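Long-range contact in PUA domain-containing protein (Pyrococcus horikoshii, PDB 3D79), which is of uncharacterised function but carries a PUA domain and probably binds RNA: residues L90-E101 and I125-E136. Residues are numbered along the deposited sequence; the frame is centred on the assembly and turned at random.
Sequences LRKWPRRVVVDE and IKEGDFVFVVEE
Phe132 and Arg95 owe their reach across the contact to their torsions. With chi1 at 68°, Phe132 CG sits between its backbone N and carbonyl carbon, which carries the ring to Leu90 and the turn from Trp93 to Arg96; Arg95, bent at chi2 (-59°), folds its guanidinium back over Asp129. Arg96 CA lies over one face of the Phe132 ring, 3.9 Å from its centroid, a CH-pi contact. The ring edge is met by Leu90 O, Trp93 CB and Pro94 O, the last 3.2 Å from Phe132 CE2. Arg95 NH1 donates to Phe130 O (2.9 Å) on a lone pair in the carbonyl plane, and also to a water that Phe130 N shares. The Asp129 carboxylate stacks on the guanidinium, planes 7° apart; Arg95 NE to Asp129 OD2 is a long 3.7 Å, a pairing of charges without a directed N-H. A leucine in place of Arg95 would probably leave Phe130 O without this donor and Asp129 without its stacked countercharge. Beyond, strands 96-99 and 130-135 run parallel in the mixed PUA-domain sheet, bonded from Phe132 N to Arg95 O (3.0 Å) through Val134 N to Val97 O (2.8 Å) and on to Glu136. Val97, Val99 and Val133 line the face opposite Phe132. At Arg95, then, in-plane N-H bonding fixes the guanidinium, while stacked Asp129, whose OD2 also accepts Lys126 N, would add charge attraction without direction.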
ATOM      1  N   LEU A  90      -6.873   0.358  10.173  1.00 15.82           N
ATOM      2  CA  LEU A  90      -6.527  -0.310   8.915  1.00 16.81           C
ATOM      3  C   LEU A  90      -6.659  -1.832   8.991  1.00 17.30           C
ATOM      4  O   LEU A  90      -6.663  -2.509   7.959  1.00 17.27           O
ATOM      5  CB  LEU A  90      -5.106   0.066   8.467  1.00 16.79           C
ATOM      6  CG  LEU A  90      -4.724   1.537   8.281  1.00 18.08           C
ATOM      7  CD1 LEU A  90      -3.325   1.599   7.687  1.00 18.62           C
ATOM      8  CD2 LEU A  90      -5.713   2.298   7.409  1.00 18.98           C
ATOM      9  N   ARG A  91      -6.794  -2.364  10.204  1.00 17.87           N
ATOM     10  CA  ARG A  91      -6.995  -3.804  10.385  1.00 18.94           C
ATOM     11  C   ARG A  91      -8.338  -4.279   9.821  1.00 18.66           C
ATOM     12  O   ARG A  91      -8.598  -5.482   9.765  1.00 18.66           O
ATOM     13  CB  ARG A  91      -6.863  -4.211  11.856  1.00 19.14           C
ATOM     14  CG  ARG A  91      -5.480  -3.959  12.474  1.00 20.22           C
ATOM     15  CD  ARG A  91      -5.510  -4.074  13.992  1.00 21.48           C
ATOM     16  NE  ARG A  91      -6.824  -3.722  14.507  1.00 26.10           N
ATOM     17  CZ  ARG A  91      -7.747  -4.598  14.900  1.00 26.93           C
ATOM     18  NH1 ARG A  91      -7.496  -5.900  14.878  1.00 27.93           N
ATOM     19  NH2 ARG A  91      -8.926  -4.165  15.316  1.00 24.86           N
ATOM     20  N   LYS A  92      -9.186  -3.338   9.401  1.00 18.25           N
ATOM     21  CA  LYS A  92     -10.472  -3.687   8.801  1.00 18.49           C
ATOM     22  C   LYS A  92     -10.655  -3.175   7.368  1.00 18.15           C
ATOM     23  O   LYS A  92     -11.758  -3.221   6.821  1.00 18.31           O
ATOM     24  CB  LYS A  92     -11.623  -3.233   9.715  1.00 18.84           C
ATOM     25  CG  LYS A  92     -11.649  -3.947  11.063  1.00 20.18           C
ATOM     26  CD  LYS A  92     -12.028  -5.420  10.898  1.00 23.48           C
ATOM     27  CE  LYS A  92     -11.830  -6.205  12.181  1.00 25.87           C
ATOM     28  NZ  LYS A  92     -12.505  -7.533  12.079  1.00 27.88           N
ATOM     29  N   TRP A  93      -9.562  -2.723   6.755  1.00 17.86           N
ATOM     30  CA  TRP A  93      -9.590  -2.114   5.417  1.00 17.44           C
ATOM     31  C   TRP A  93      -9.513  -3.116   4.266  1.00 17.11           C
ATOM     32  O   TRP A  93      -9.008  -4.236   4.441  1.00 16.85           O
ATOM     33  CB  TRP A  93      -8.442  -1.111   5.280  1.00 17.83           C
ATOM     34  CG  TRP A  93      -8.815   0.317   5.556  1.00 18.07           C
ATOM     35  CD1 TRP A  93      -9.756   0.772   6.442  1.00 18.56           C
ATOM     36  CD2 TRP A  93      -8.218   1.478   4.973  1.00 18.31           C
ATOM     37  NE1 TRP A  93      -9.794   2.148   6.425  1.00 18.42           N
ATOM     38  CE2 TRP A  93      -8.856   2.606   5.538  1.00 17.88           C
ATOM     39  CE3 TRP A  93      -7.200   1.677   4.024  1.00 17.56           C
ATOM     40  CZ2 TRP A  93      -8.518   3.917   5.180  1.00 18.77           C
ATOM     41  CZ3 TRP A  93      -6.865   2.984   3.670  1.00 18.20           C
ATOM     42  CH2 TRP A  93      -7.524   4.084   4.250  1.00 18.03           C
ATOM     43  N   PRO A  94      -9.994  -2.712   3.074  1.00 16.64           N
ATOM     44  CA  PRO A  94      -9.777  -3.530   1.890  1.00 16.19           C
ATOM     45  C   PRO A  94      -8.289  -3.610   1.573  1.00 15.48           C
ATOM     46  O   PRO A  94      -7.527  -2.689   1.910  1.00 15.04           O
ATOM     47  CB  PRO A  94     -10.496  -2.764   0.768  1.00 16.77           C
ATOM     48  CG  PRO A  94     -11.326  -1.736   1.429  1.00 16.90           C
ATOM     49  CD  PRO A  94     -10.736  -1.472   2.770  1.00 16.93           C
ATOM     50  N   ARG A  95      -7.898  -4.716   0.945  1.00 15.14           N
ATOM     51  CA  ARG A  95      -6.517  -4.993   0.518  1.00 14.67           C
ATOM     52  C   ARG A  95      -5.522  -5.163   1.669  1.00 14.54           C
ATOM     53  O   ARG A  95      -4.313  -5.112   1.457  1.00 14.69           O
ATOM     54  CB  ARG A  95      -6.005  -3.941  -0.478  1.00 14.78           C
ATOM     55  CG  ARG A  95      -6.818  -3.827  -1.761  1.00 14.82           C
ATOM     56  CD  ARG A  95      -6.860  -5.151  -2.526  1.00 14.71           C
ATOM     57  NE  ARG A  95      -7.573  -5.047  -3.800  1.00 15.75           N
ATOM     58  CZ  ARG A  95      -7.018  -4.703  -4.960  1.00 15.87           C
ATOM     59  NH1 ARG A  95      -5.724  -4.401  -5.038  1.00 15.50           N
ATOM     60  NH2 ARG A  95      -7.774  -4.647  -6.050  1.00 17.34           N
ATOM     61  N   ARG A  96      -6.038  -5.381   2.876  1.00 14.07           N
ATOM     62  CA  ARG A  96      -5.200  -5.586   4.053  1.00 13.95           C
ATOM     63  C   ARG A  96      -4.647  -7.003   4.141  1.00 13.41           C
ATOM     64  O   ARG A  96      -5.302  -7.985   3.773  1.00 13.61           O
ATOM     65  CB  ARG A  96      -5.981  -5.283   5.343  1.00 13.89           C
ATOM     66  CG  ARG A  96      -6.891  -6.423   5.773  1.00 14.53           C
ATOM     67  CD  ARG A  96      -7.734  -6.062   6.987  1.00 14.40           C
ATOM     68  NE  ARG A  96      -8.706  -7.113   7.290  1.00 15.98           N
ATOM     69  CZ  ARG A  96      -9.880  -7.258   6.679  1.00 17.47           C
ATOM     70  NH1 ARG A  96     -10.254  -6.420   5.715  1.00 18.07           N
ATOM     71  NH2 ARG A  96     -10.686  -8.257   7.024  1.00 19.34           N
ATOM     72  N   VAL A  97      -3.422  -7.074   4.643  1.00 13.09           N
ATOM     73  CA  VAL A  97      -2.812  -8.318   5.097  1.00 12.97           C
ATOM     74  C   VAL A  97      -2.332  -8.037   6.512  1.00 12.95           C
ATOM     75  O   VAL A  97      -1.458  -7.195   6.723  1.00 12.98           O
ATOM     76  CB  VAL A  97      -1.637  -8.732   4.187  1.00 12.59           C
ATOM     77  CG1 VAL A  97      -0.975  -9.993   4.725  1.00 13.85           C
ATOM     78  CG2 VAL A  97      -2.132  -8.940   2.754  1.00 13.00           C
ATOM     79  N   VAL A  98      -2.937  -8.710   7.490  1.00 13.63           N
ATOM     80  CA  VAL A  98      -2.629  -8.450   8.899  1.00 13.87           C
ATOM     81  C   VAL A  98      -1.698  -9.530   9.435  1.00 14.34           C
ATOM     82  O   VAL A  98      -2.001 -10.717   9.309  1.00 14.38           O
ATOM     83  CB  VAL A  98      -3.911  -8.394   9.763  1.00 14.13           C
ATOM     84  CG1 VAL A  98      -3.583  -7.845  11.138  1.00 13.63           C
ATOM     85  CG2 VAL A  98      -4.962  -7.516   9.078  1.00 13.00           C
ATOM     86  N   VAL A  99      -0.582  -9.106  10.024  1.00 14.91           N
ATOM     87  CA  VAL A  99       0.436 -10.032  10.546  1.00 15.81           C
ATOM     88  C   VAL A  99       0.592  -9.970  12.067  1.00 16.89           C
ATOM     89  O   VAL A  99       0.271  -8.953  12.702  1.00 17.36           O
ATOM     90  CB  VAL A  99       1.834  -9.833   9.869  1.00 15.22           C
ATOM     91  CG1 VAL A  99       1.748 -10.060   8.366  1.00 14.52           C
ATOM     92  CG2 VAL A  99       2.430  -8.472  10.190  1.00 14.40           C
ATOM     93  N   ASP A 100       1.083 -11.069  12.639  1.00 18.56           N
ATOM     94  CA  ASP A 100       1.370 -11.135  14.072  1.00 20.41           C
ATOM     95  C   ASP A 100       2.675 -10.418  14.427  1.00 21.52           C
ATOM     96  O   ASP A 100       3.436 -10.033  13.537  1.00 21.26           O
ATOM     97  CB  ASP A 100       1.316 -12.580  14.623  1.00 20.34           C
ATOM     98  CG  ASP A 100       2.313 -13.549  13.959  1.00 21.68           C
ATOM     99  OD1 ASP A 100       3.362 -13.137  13.418  1.00 21.57           O
ATOM    100  OD2 ASP A 100       2.044 -14.769  14.022  1.00 23.02           O
ATOM    101  N   GLU A 101       2.927 -10.236  15.723  1.00 22.99           N
ATOM    102  CA  GLU A 101       4.094  -9.463  16.172  1.00 24.60           C
ATOM    103  C   GLU A 101       5.428 -10.113  15.796  1.00 23.83           C
ATOM    104  O   GLU A 101       6.416  -9.413  15.573  1.00 24.29           O
ATOM    105  CB  GLU A 101       4.027  -9.173  17.680  1.00 24.74           C
ATOM    106  CG  GLU A 101       3.966 -10.410  18.568  1.00 27.07           C
ATOM    107  CD  GLU A 101       3.792 -10.064  20.038  1.00 27.35           C
ATOM    108  OE1 GLU A 101       3.061 -10.801  20.735  1.00 31.56           O
ATOM    109  OE2 GLU A 101       4.370  -9.051  20.496  1.00 31.46           O
ATOM    110  N   ILE A 125      -9.079  -9.946  -1.812  1.00 20.05           N
ATOM    111  CA  ILE A 125      -7.760 -10.004  -2.447  1.00 19.18           C
ATOM    112  C   ILE A 125      -7.636 -11.200  -3.399  1.00 19.43           C
ATOM    113  O   ILE A 125      -7.965 -12.333  -3.033  1.00 19.36           O
ATOM    114  CB  ILE A 125      -6.612 -10.081  -1.384  1.00 19.02           C
ATOM    115  CG1 ILE A 125      -6.481  -8.769  -0.609  1.00 18.52           C
ATOM    116  CG2 ILE A 125      -5.272 -10.421  -2.037  1.00 18.09           C
ATOM    117  CD1 ILE A 125      -5.725  -8.909   0.709  1.00 18.13           C
ATOM    118  N   LYS A 126      -7.168 -10.932  -4.615  1.00 19.56           N
ATOM    119  CA  LYS A 126      -6.816 -11.981  -5.575  1.00 19.97           C
ATOM    120  C   LYS A 126      -5.318 -11.964  -5.825  1.00 20.04           C
ATOM    121  O   LYS A 126      -4.674 -10.928  -5.661  1.00 19.48           O
ATOM    122  CB  LYS A 126      -7.532 -11.757  -6.906  1.00 20.62           C
ATOM    123  CG  LYS A 126      -9.039 -11.963  -6.856  1.00 21.90           C
ATOM    124  CD  LYS A 126      -9.623 -12.092  -8.263  1.00 25.70           C
ATOM    125  CE  LYS A 126      -9.678 -10.758  -8.996  1.00 27.87           C
ATOM    126  NZ  LYS A 126     -10.750  -9.868  -8.465  1.00 28.93           N
ATOM    127  N   GLU A 127      -4.764 -13.108  -6.232  1.00 20.14           N
ATOM    128  CA  GLU A 127      -3.360 -13.169  -6.648  1.00 21.00           C
ATOM    129  C   GLU A 127      -3.087 -12.055  -7.645  1.00 20.33           C
ATOM    130  O   GLU A 127      -3.879 -11.841  -8.565  1.00 20.55           O
ATOM    131  CB  GLU A 127      -3.033 -14.517  -7.299  1.00 20.82           C
ATOM    132  CG  GLU A 127      -3.066 -15.703  -6.357  1.00 23.13           C
ATOM    133  CD  GLU A 127      -2.531 -16.982  -6.992  1.00 23.44           C
ATOM    134  OE1 GLU A 127      -1.853 -16.901  -8.040  1.00 26.39           O
ATOM    135  OE2 GLU A 127      -2.777 -18.071  -6.428  1.00 28.14           O
ATOM    136  N   GLY A 128      -1.987 -11.335  -7.445  1.00 19.56           N
ATOM    137  CA  GLY A 128      -1.595 -10.250  -8.340  1.00 19.04           C
ATOM    138  C   GLY A 128      -2.003  -8.870  -7.865  1.00 18.34           C
ATOM    139  O   GLY A 128      -1.459  -7.869  -8.338  1.00 18.59           O
ATOM    140  N   ASP A 129      -2.960  -8.822  -6.935  1.00 17.85           N
ATOM    141  CA  ASP A 129      -3.456  -7.557  -6.369  1.00 17.49           C
ATOM    142  C   ASP A 129      -2.389  -6.864  -5.540  1.00 16.80           C
ATOM    143  O   ASP A 129      -1.625  -7.524  -4.824  1.00 16.58           O
ATOM    144  CB  ASP A 129      -4.676  -7.801  -5.466  1.00 17.62           C
ATOM    145  CG  ASP A 129      -5.975  -8.021  -6.239  1.00 19.14           C
ATOM    146  OD1 ASP A 129      -5.988  -7.930  -7.488  1.00 21.06           O
ATOM    147  OD2 ASP A 129      -7.003  -8.276  -5.576  1.00 20.76           O
ATOM    148  N   PHE A 130      -2.347  -5.533  -5.622  1.00 16.16           N
ATOM    149  CA  PHE A 130      -1.588  -4.721  -4.680  1.00 15.80           C
ATOM    150  C   PHE A 130      -2.243  -4.857  -3.313  1.00 14.89           C
ATOM    151  O   PHE A 130      -3.469  -4.807  -3.200  1.00 14.69           O
ATOM    152  CB  PHE A 130      -1.652  -3.243  -5.059  1.00 16.60           C
ATOM    153  CG  PHE A 130      -0.624  -2.804  -6.055  1.00 18.72           C
ATOM    154  CD1 PHE A 130       0.711  -3.183  -5.931  1.00 21.43           C
ATOM    155  CD2 PHE A 130      -0.990  -1.967  -7.102  1.00 21.42           C
ATOM    156  CE1 PHE A 130       1.663  -2.752  -6.854  1.00 22.94           C
ATOM    157  CE2 PHE A 130      -0.052  -1.532  -8.027  1.00 22.61           C
ATOM    158  CZ  PHE A 130       1.282  -1.923  -7.901  1.00 21.73           C
ATOM    159  N   VAL A 131      -1.425  -5.019  -2.279  1.00 14.01           N
ATOM    160  CA  VAL A 131      -1.930  -5.132  -0.909  1.00 13.36           C
ATOM    161  C   VAL A 131      -1.063  -4.296   0.028  1.00 12.99           C
ATOM    162  O   VAL A 131       0.058  -3.932  -0.320  1.00 12.79           O
ATOM    163  CB  VAL A 131      -1.955  -6.608  -0.410  1.00 13.22           C
ATOM    164  CG1 VAL A 131      -2.967  -7.446  -1.215  1.00 13.71           C
ATOM    165  CG2 VAL A 131      -0.556  -7.235  -0.432  1.00 13.67           C
ATOM    166  N   PHE A 132      -1.582  -3.975   1.212  1.00 12.44           N
ATOM    167  CA  PHE A 132      -0.723  -3.441   2.258  1.00 12.73           C
ATOM    168  C   PHE A 132      -0.671  -4.406   3.432  1.00 12.58           C
ATOM    169  O   PHE A 132      -1.575  -5.225   3.618  1.00 12.38           O
ATOM    170  CB  PHE A 132      -1.144  -2.035   2.720  1.00 12.97           C
ATOM    171  CG  PHE A 132      -2.449  -2.002   3.454  1.00 13.74           C
ATOM    172  CD1 PHE A 132      -2.485  -2.121   4.839  1.00 14.25           C
ATOM    173  CD2 PHE A 132      -3.647  -1.852   2.760  1.00 15.30           C
ATOM    174  CE1 PHE A 132      -3.698  -2.107   5.522  1.00 14.11           C
ATOM    175  CE2 PHE A 132      -4.861  -1.824   3.438  1.00 15.00           C
ATOM    176  CZ  PHE A 132      -4.881  -1.955   4.820  1.00 13.60           C
ATOM    177  N   VAL A 133       0.399  -4.290   4.211  1.00 12.51           N
ATOM    178  CA  VAL A 133       0.667  -5.180   5.330  1.00 12.76           C
ATOM    179  C   VAL A 133       0.609  -4.355   6.606  1.00 13.24           C
ATOM    180  O   VAL A 133       1.268  -3.325   6.703  1.00 13.23           O
ATOM    181  CB  VAL A 133       2.060  -5.836   5.200  1.00 13.12           C
ATOM    182  CG1 VAL A 133       2.288  -6.848   6.324  1.00 12.98           C
ATOM    183  CG2 VAL A 133       2.216  -6.507   3.828  1.00 13.36           C
ATOM    184  N   VAL A 134      -0.188  -4.808   7.573  1.00 14.04           N
ATOM    185  CA  VAL A 134      -0.302  -4.116   8.865  1.00 14.92           C
ATOM    186  C   VAL A 134      -0.139  -5.104  10.006  1.00 15.27           C
ATOM    187  O   VAL A 134      -0.525  -6.264   9.872  1.00 15.14           O
ATOM    188  CB  VAL A 134      -1.661  -3.380   9.028  1.00 15.28           C
ATOM    189  CG1 VAL A 134      -1.657  -2.085   8.234  1.00 16.82           C
ATOM    190  CG2 VAL A 134      -2.829  -4.285   8.634  1.00 15.10           C
ATOM    191  N   GLU A 135       0.411  -4.640  11.124  1.00 16.18           N
ATOM    192  CA  GLU A 135       0.543  -5.486  12.310  1.00 17.30           C
ATOM    193  C   GLU A 135      -0.701  -5.375  13.186  1.00 18.43           C
ATOM    194  O   GLU A 135      -1.330  -4.320  13.245  1.00 17.90           O
ATOM    195  CB  GLU A 135       1.833  -5.192  13.091  1.00 17.62           C
ATOM    196  CG  GLU A 135       2.114  -3.727  13.417  1.00 18.50           C
ATOM    197  CD  GLU A 135       1.322  -3.200  14.611  1.00 20.37           C
ATOM    198  OE1 GLU A 135       0.974  -2.004  14.605  1.00 20.30           O
ATOM    199  OE2 GLU A 135       1.039  -3.982  15.547  1.00 21.84           O
ATOM    200  N   GLU A 136      -1.043  -6.469  13.859  1.00 19.83           N
ATOM    201  CA  GLU A 136      -2.367  -6.610  14.468  1.00 22.23           C
ATOM    202  C   GLU A 136      -2.648  -5.750  15.717  1.00 22.89           C
ATOM    203  O   GLU A 136      -3.804  -5.620  16.122  1.00 23.25           O
ATOM    204  CB  GLU A 136      -2.703  -8.089  14.714  1.00 22.03           C
ATOM    205  CG  GLU A 136      -1.858  -8.791  15.767  1.00 23.58           C
ATOM    206  CD  GLU A 136      -2.280 -10.244  15.999  1.00 23.45           C
ATOM    207  OE1 GLU A 136      -3.480 -10.565  15.867  1.00 25.95           O
ATOM    208  OE2 GLU A 136      -1.406 -11.076  16.313  1.00 26.52           O
TER
HETATM  209  O   HOH W   1      -4.188  -4.218  -7.533  1.00 18.97           O
HETATM  210  O   HOH W   2       0.735 -10.189  17.424  1.00 35.37           O